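Long-range contacts in ORF14 (Streptomyces clavuligerus, PDB 2WPX), which binds acetyl-coenzyme A and, as a tandem GNAT protein of the clavulanic acid pathway, probably transfers acyl groups: residues A[180-185]-A[238-243]; A[156-161]-A[326-331]. One frame throughout, in Å; residues are numbered along the deposited sequence.

Interaction 1: residues A[180-185]-A[238-243]; sequences YSLVTW and TGAVHD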
loop_
_atom_site.group_PDB
_atom_site.type_symbol
_atom_site.label_atom_id
_atom_site.label_comp_id
_atom_site.label_asym_id
_atom_site.label_seq_id
_atom_site.Cartn_x
_atom_site.Cartn_y
_atom_site.Cartn_z
ATOM N N TYR A 180 16.508 15.167 -22.450
ATOM C CA TYR A 180 16.333 14.158 -21.358
ATOM C C TYR A 180 17.057 12.829 -21.549
ATOM O O TYR A 180 17.359 12.463 -22.652
ATOM C CB TYR A 180 14.851 13.902 -21.066
ATOM C CG TYR A 180 14.142 15.163 -20.636
ATOM C CD1 TYR A 180 13.624 16.056 -21.586
ATOM C CD2 TYR A 180 14.026 15.485 -19.278
ATOM C CE1 TYR A 180 12.995 17.227 -21.194
ATOM C CE2 TYR A 180 13.420 16.646 -18.878
ATOM C CZ TYR A 180 12.900 17.515 -19.841
ATOM O OH TYR A 180 12.264 18.660 -19.426
ATOM N N SER A 181 17.351 12.108 -20.473
ATOM C CA SER A 181 17.682 10.697 -20.671
ATOM C C SER A 181 17.085 9.792 -19.622
ATOM O O SER A 181 16.912 10.175 -18.466
ATOM C CB SER A 181 19.175 10.483 -20.797
ATOM O OG SER A 181 19.792 11.227 -19.806
ATOM N N LEU A 182 16.779 8.573 -20.040
ATOM C CA LEU A 182 16.188 7.576 -19.163
ATOM C C LEU A 182 17.267 6.891 -18.372
ATOM O O LEU A 182 18.265 6.496 -18.949
ATOM C CB LEU A 182 15.528 6.536 -20.032
ATOM C CG LEU A 182 14.234 7.159 -20.515
ATOM C CD1 LEU A 182 13.408 6.050 -21.106
ATOM C CD2 LEU A 182 13.476 7.761 -19.323
ATOM N N VAL A 183 17.076 6.753 -17.065
ATOM C CA VAL A 183 17.916 5.833 -16.246
ATOM C C VAL A 183 17.028 4.782 -15.508
ATOM O O VAL A 183 15.830 5.037 -15.212
ATOM C CB VAL A 183 18.802 6.644 -15.230
ATOM C CG1 VAL A 183 17.922 7.284 -14.135
ATOM C CG2 VAL A 183 19.894 5.787 -14.580
ATOM N N THR A 184 17.597 3.618 -15.199
ATOM C CA THR A 184 16.878 2.540 -14.486
ATOM C C THR A 184 17.741 2.024 -13.360
ATOM O O THR A 184 18.978 2.045 -13.448
ATOM C CB THR A 184 16.548 1.311 -15.399
ATOM O OG1 THR A 184 17.778 0.704 -15.869
ATOM C CG2 THR A 184 15.689 1.733 -16.586
ATOM N N TRP A 185 17.102 1.543 -12.304
ATOM C CA TRP A 185 17.810 0.841 -11.230
ATOM C C TRP A 185 16.838 -0.086 -10.456
ATOM O O TRP A 185 15.614 0.126 -10.492
ATOM C CB TRP A 185 18.456 1.856 -10.298
ATOM C CG TRP A 185 17.522 2.688 -9.525
ATOM C CD1 TRP A 185 16.888 2.347 -8.379
ATOM C CD2 TRP A 185 17.128 4.039 -9.804
ATOM N NE1 TRP A 185 16.153 3.390 -7.898
ATOM C CE2 TRP A 185 16.276 4.445 -8.756
ATOM C CE3 TRP A 185 17.423 4.946 -10.827
ATOM C CZ2 TRP A 185 15.696 5.704 -8.711
ATOM C CZ3 TRP A 185 16.858 6.196 -10.779
ATOM C CH2 TRP A 185 15.997 6.566 -9.720
ATOM N N THR A 238 12.627 3.464 -13.025
ATOM C CA THR A 238 13.049 4.248 -14.171
ATOM C C THR A 238 12.978 5.723 -13.780
ATOM O O THR A 238 12.041 6.164 -13.126
ATOM C CB THR A 238 12.138 4.014 -15.359
ATOM O OG1 THR A 238 12.185 2.620 -15.704
ATOM C CG2 THR A 238 12.590 4.902 -16.573
ATOM N N GLY A 239 14.010 6.462 -14.133
ATOM C CA GLY A 239 14.086 7.885 -13.842
ATOM C C GLY A 239 14.385 8.699 -15.090
ATOM O O GLY A 239 14.948 8.206 -16.065
ATOM N N ALA A 240 13.944 9.951 -15.095
ATOM C CA ALA A 240 14.248 10.780 -16.236
ATOM C C ALA A 240 15.160 11.881 -15.764
ATOM O O ALA A 240 14.842 12.569 -14.791
ATOM C CB ALA A 240 13.000 11.357 -16.830
ATOM N N VAL A 241 16.297 12.037 -16.437
ATOM C CA VAL A 241 17.213 13.100 -16.047
ATOM C C VAL A 241 17.183 14.222 -17.044
ATOM O O VAL A 241 17.198 13.969 -18.232
ATOM C CB VAL A 241 18.680 12.614 -15.861
ATOM C CG1 VAL A 241 19.579 13.819 -15.561
ATOM C CG2 VAL A 241 18.771 11.597 -14.712
ATOM N N HIS A 242 17.158 15.456 -16.568
ATOM C CA HIS A 242 17.299 16.617 -17.450
ATOM C C HIS A 242 18.765 16.994 -17.653
ATOM O O HIS A 242 19.381 17.596 -16.767
ATOM C CB HIS A 242 16.454 17.793 -16.951
ATOM C CG HIS A 242 16.484 19.002 -17.857
ATOM N ND1 HIS A 242 17.098 20.192 -17.503
ATOM C CD2 HIS A 242 15.956 19.210 -19.097
ATOM C CE1 HIS A 242 16.945 21.076 -18.484
ATOM N NE2 HIS A 242 16.282 20.495 -19.470
ATOM N N ASP A 243 19.326 16.675 -18.837
ATOM C CA ASP A 243 20.789 16.794 -19.036
ATOM C C ASP A 243 21.358 18.179 -18.698
ATOM O O ASP A 243 22.433 18.288 -18.100
ATOM C CB ASP A 243 21.257 16.361 -20.436
ATOM C CG ASP A 243 20.679 14.978 -20.884
ATOM O OD1 ASP A 243 20.546 14.798 -22.119
ATOM O OD2 ASP A 243 20.383 14.070 -20.064
#
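Tyr-180 and His-242 meet at one end of an antiparallel ladder that joins the edge strand 180-185 to strand 234-242, the first two strands of a GNAT domain, linked by two helices as is usual in this fold. His-242 CD2 lies over one face of the Tyr-180 ring, 3.6 Å from Tyr-180 CZ; the planes are 52° apart, neither a stack nor edge-to-face. Tyr-180 OH hydrogen-bonds to His-275 ND1 and His-242 ND1 to Thr-245 OG1, so both polar groups have partners beyond the pair.

On the same face, Leu-182 turns CD2 toward Thr-238 CG2, 4.1 Å off. Leu-182 packs on Leu-283 and Ala-287 of helix 280-295 and Thr-238 on Leu-284, where apolar branches suit the helix surface; Thr-238 OG1 also bonds to Asn-288. Thr-184 runs beside Thr-238, pointing the same way.

On the other face Val-183 CG1 lies 4.4 Å from Val-241 CG2, and both side chains touch Tyr-193. Glycine suits position 239, since a CB would crowd Val-183 CG1 and the Trp-185 ring, at whose edge CG1 lies in plane. Ser-181, paired with Val-241, holds OG between its backbone N and carbonyl carbon (chi1 45°) and donates to the syn lone pair of Asp-243 OD2, just past the strand end, at 2.9 Å.

Interaction 2: residues A[156-161]-A[326-331]; sequences GTHQWL and DRWVFW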
loop_
_atom_site.group_PDB
_atom_site.type_symbol
_atom_site.label_atom_id
_atom_site.label_comp_id
_atom_site.label_asym_id
_atom_site.label_seq_id
_atom_site.Cartn_x
_atom_site.Cartn_y
_atom_site.Cartn_z
ATOM N N GLY A 156 -8.781 7.071 -2.266
ATOM C CA GLY A 156 -7.882 6.543 -3.275
ATOM C C GLY A 156 -8.679 5.823 -4.341
ATOM O O GLY A 156 -9.620 5.090 -4.033
ATOM N N THR A 157 -8.324 6.005 -5.599
ATOM C CA THR A 157 -8.898 5.149 -6.628
ATOM C C THR A 157 -7.948 4.030 -6.960
ATOM O O THR A 157 -6.840 4.271 -7.458
ATOM C CB THR A 157 -9.104 5.898 -7.934
ATOM O OG1 THR A 157 -9.853 7.071 -7.673
ATOM C CG2 THR A 157 -9.840 5.032 -8.927
ATOM N N HIS A 158 -8.408 2.804 -6.733
ATOM C CA HIS A 158 -7.548 1.638 -6.817
ATOM C C HIS A 158 -7.757 0.972 -8.152
ATOM O O HIS A 158 -8.882 0.624 -8.469
ATOM C CB HIS A 158 -7.838 0.694 -5.650
ATOM C CG HIS A 158 -6.939 -0.491 -5.606
ATOM N ND1 HIS A 158 -7.402 -1.753 -5.334
ATOM C CD2 HIS A 158 -5.602 -0.618 -5.804
ATOM C CE1 HIS A 158 -6.400 -2.620 -5.374
ATOM N NE2 HIS A 158 -5.290 -1.954 -5.643
ATOM N N GLN A 159 -6.707 0.821 -8.958
ATOM C CA GLN A 159 -6.927 0.477 -10.362
ATOM C C GLN A 159 -6.215 -0.799 -10.785
ATOM O O GLN A 159 -5.208 -1.149 -10.204
ATOM C CB GLN A 159 -6.378 1.616 -11.229
ATOM C CG GLN A 159 -7.103 2.969 -11.115
ATOM C CD GLN A 159 -6.116 4.118 -11.360
ATOM O OE1 GLN A 159 -5.738 4.363 -12.498
ATOM N NE2 GLN A 159 -5.657 4.782 -10.287
ATOM N N TRP A 160 -6.712 -1.480 -11.810
ATOM C CA TRP A 160 -6.059 -2.684 -12.282
ATOM C C TRP A 160 -5.782 -2.616 -13.765
ATOM O O TRP A 160 -6.574 -2.107 -14.540
ATOM C CB TRP A 160 -6.880 -3.972 -11.982
ATOM C CG TRP A 160 -6.841 -4.391 -10.503
ATOM C CD1 TRP A 160 -7.766 -4.082 -9.562
ATOM C CD2 TRP A 160 -5.813 -5.141 -9.826
ATOM N NE1 TRP A 160 -7.394 -4.581 -8.346
ATOM C CE2 TRP A 160 -6.207 -5.254 -8.477
ATOM C CE3 TRP A 160 -4.617 -5.751 -10.235
ATOM C CZ2 TRP A 160 -5.454 -5.948 -7.534
ATOM C CZ3 TRP A 160 -3.870 -6.411 -9.317
ATOM C CH2 TRP A 160 -4.301 -6.537 -7.973
ATOM N N LEU A 161 -4.608 -3.105 -14.130
ATOM C CA LEU A 161 -4.261 -3.341 -15.508
ATOM C C LEU A 161 -4.021 -4.827 -15.688
ATOM O O LEU A 161 -3.210 -5.431 -14.992
ATOM C CB LEU A 161 -3.001 -2.586 -15.863
ATOM C CG LEU A 161 -2.352 -2.950 -17.225
ATOM C CD1 LEU A 161 -3.265 -2.641 -18.439
ATOM C CD2 LEU A 161 -0.962 -2.289 -17.356
ATOM N N ASP A 326 -11.979 -0.460 -7.297
ATOM C CA ASP A 326 -12.624 -0.150 -6.028
ATOM C C ASP A 326 -12.017 1.113 -5.393
ATOM O O ASP A 326 -11.049 1.691 -5.922
ATOM C CB ASP A 326 -12.590 -1.347 -5.094
ATOM C CG ASP A 326 -11.189 -1.848 -4.881
ATOM O OD1 ASP A 326 -10.994 -3.058 -4.626
ATOM O OD2 ASP A 326 -10.247 -1.037 -5.000
ATOM N N ARG A 327 -12.587 1.532 -4.261
ATOM C CA ARG A 327 -12.295 2.838 -3.672
ATOM C C ARG A 327 -11.692 2.659 -2.268
ATOM O O ARG A 327 -12.163 1.814 -1.488
ATOM C CB ARG A 327 -13.575 3.648 -3.562
ATOM C CG ARG A 327 -13.347 5.112 -3.183
ATOM C CD ARG A 327 -14.630 5.948 -3.290
ATOM N NE ARG A 327 -14.396 7.386 -3.150
ATOM C CZ ARG A 327 -15.064 8.186 -2.319
ATOM N NH1 ARG A 327 -16.030 7.700 -1.542
ATOM N NH2 ARG A 327 -14.784 9.483 -2.265
ATOM N N TRP A 328 -10.653 3.442 -1.950
ATOM C CA TRP A 328 -9.956 3.303 -0.670
ATOM C C TRP A 328 -10.304 4.487 0.208
ATOM O O TRP A 328 -9.723 5.540 0.025
ATOM C CB TRP A 328 -8.433 3.265 -0.904
ATOM C CG TRP A 328 -7.952 1.957 -1.337
ATOM C CD1 TRP A 328 -8.711 0.864 -1.592
ATOM C CD2 TRP A 328 -6.585 1.579 -1.615
ATOM N NE1 TRP A 328 -7.906 -0.191 -1.990
ATOM C CE2 TRP A 328 -6.597 0.211 -1.982
ATOM C CE3 TRP A 328 -5.349 2.256 -1.570
ATOM C CZ2 TRP A 328 -5.399 -0.507 -2.317
ATOM C CZ3 TRP A 328 -4.158 1.532 -1.883
ATOM C CH2 TRP A 328 -4.193 0.177 -2.236
ATOM N N VAL A 329 -11.265 4.337 1.123
ATOM C CA VAL A 329 -11.848 5.470 1.834
ATOM C C VAL A 329 -11.267 5.607 3.263
ATOM O O VAL A 329 -11.183 4.610 3.999
ATOM C CB VAL A 329 -13.387 5.362 1.941
ATOM C CG1 VAL A 329 -13.951 6.672 2.468
ATOM C CG2 VAL A 329 -14.006 4.984 0.653
ATOM N N PHE A 330 -10.857 6.825 3.636
ATOM C CA PHE A 330 -10.180 7.046 4.915
ATOM C C PHE A 330 -11.168 7.357 5.996
ATOM O O PHE A 330 -12.026 8.255 5.850
ATOM C CB PHE A 330 -9.088 8.115 4.791
ATOM C CG PHE A 330 -8.119 7.811 3.691
ATOM C CD1 PHE A 330 -7.210 6.777 3.819
ATOM C CD2 PHE A 330 -8.183 8.492 2.469
ATOM C CE1 PHE A 330 -6.340 6.439 2.740
ATOM C CE2 PHE A 330 -7.337 8.157 1.408
ATOM C CZ PHE A 330 -6.415 7.140 1.548
ATOM N N TRP A 331 -11.110 6.572 7.069
ATOM C CA TRP A 331 -12.029 6.759 8.184
ATOM C C TRP A 331 -11.222 7.024 9.426
ATOM O O TRP A 331 -10.058 6.632 9.515
ATOM C CB TRP A 331 -12.897 5.518 8.418
ATOM C CG TRP A 331 -14.023 5.142 7.371
ATOM C CD1 TRP A 331 -13.856 4.774 6.085
ATOM C CD2 TRP A 331 -15.419 5.059 7.617
ATOM N NE1 TRP A 331 -15.051 4.431 5.504
ATOM C CE2 TRP A 331 -16.037 4.625 6.420
ATOM C CE3 TRP A 331 -16.224 5.339 8.732
ATOM C CZ2 TRP A 331 -17.425 4.423 6.307
ATOM C CZ3 TRP A 331 -17.597 5.139 8.624
ATOM C CH2 TRP A 331 -18.183 4.694 7.409
HETATM O O HOH W 1 -8.970 -4.492 -6.109
#
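One face of the His-158 imidazole is taken by Trp-328, whose CZ2 sits 3.5 Å above the ring plane, over its centre. The pair forms an offset stack with planes 24° apart, and the overlap continues back along the histidine: His-158 CB lies over the face of the indole's five-membered ring, 4.0 Å from its centroid, a CH-pi contact. At the imidazole edge comes Asp-326, its carboxylate almost coplanar with the ring. His-158 ND1 donates within its own plane to the syn lone pair of Asp-326 OD2, 3.0 Å away, though the bond is bent (N-H...O 139°), and NE2 bonds to Glu-303, so carboxylates grip both nitrogens and fix the ring's rotation. CG is anti to the backbone N (chi1 -176°), which carries it out beside the Asp-326 side chain; the two point the same way.

Histidine suits this place because it offers a flat face and two polar edge atoms at once. The backbones form a short antiparallel ladder between the late strands of the two GNAT halves: strand 323-334 inserts between 120-127 and 149-162, while 149-162 goes on to pair with 301-307, a strand exchange that knits the halves together. Gly-156 and Trp-328 trade two bonds, Gly-156 N reaching Trp-328 O at 2.9 Å. Farther along, a water accepts from Trp-160 NE1 at 2.7 Å and donates to Asp-326 OD1 at 2.9 Å, tying the second carboxylate oxygen to the Trp-160 indole.

How the interactions relate
Interaction 1 lies at the outer rim of the protein, with its centre about 25 Å from that of the chain, whereas interaction 2 lies at the junction of the halves, about 10 Å from it. Their centres are about 29 Å apart and their nearest atoms about 14 Å, so they do not touch. Strand 149-162 is followed directly in sequence by strand 180-185: the chain leaves interaction 2, starts the second GNAT domain with interaction 1, and returns through strand 323-334 to complete interaction 2. Both are away from the annotated acetyl-CoA residues; the Phe-330 side chain is about 10 Å from the bound acetyl-CoA, too far to touch it.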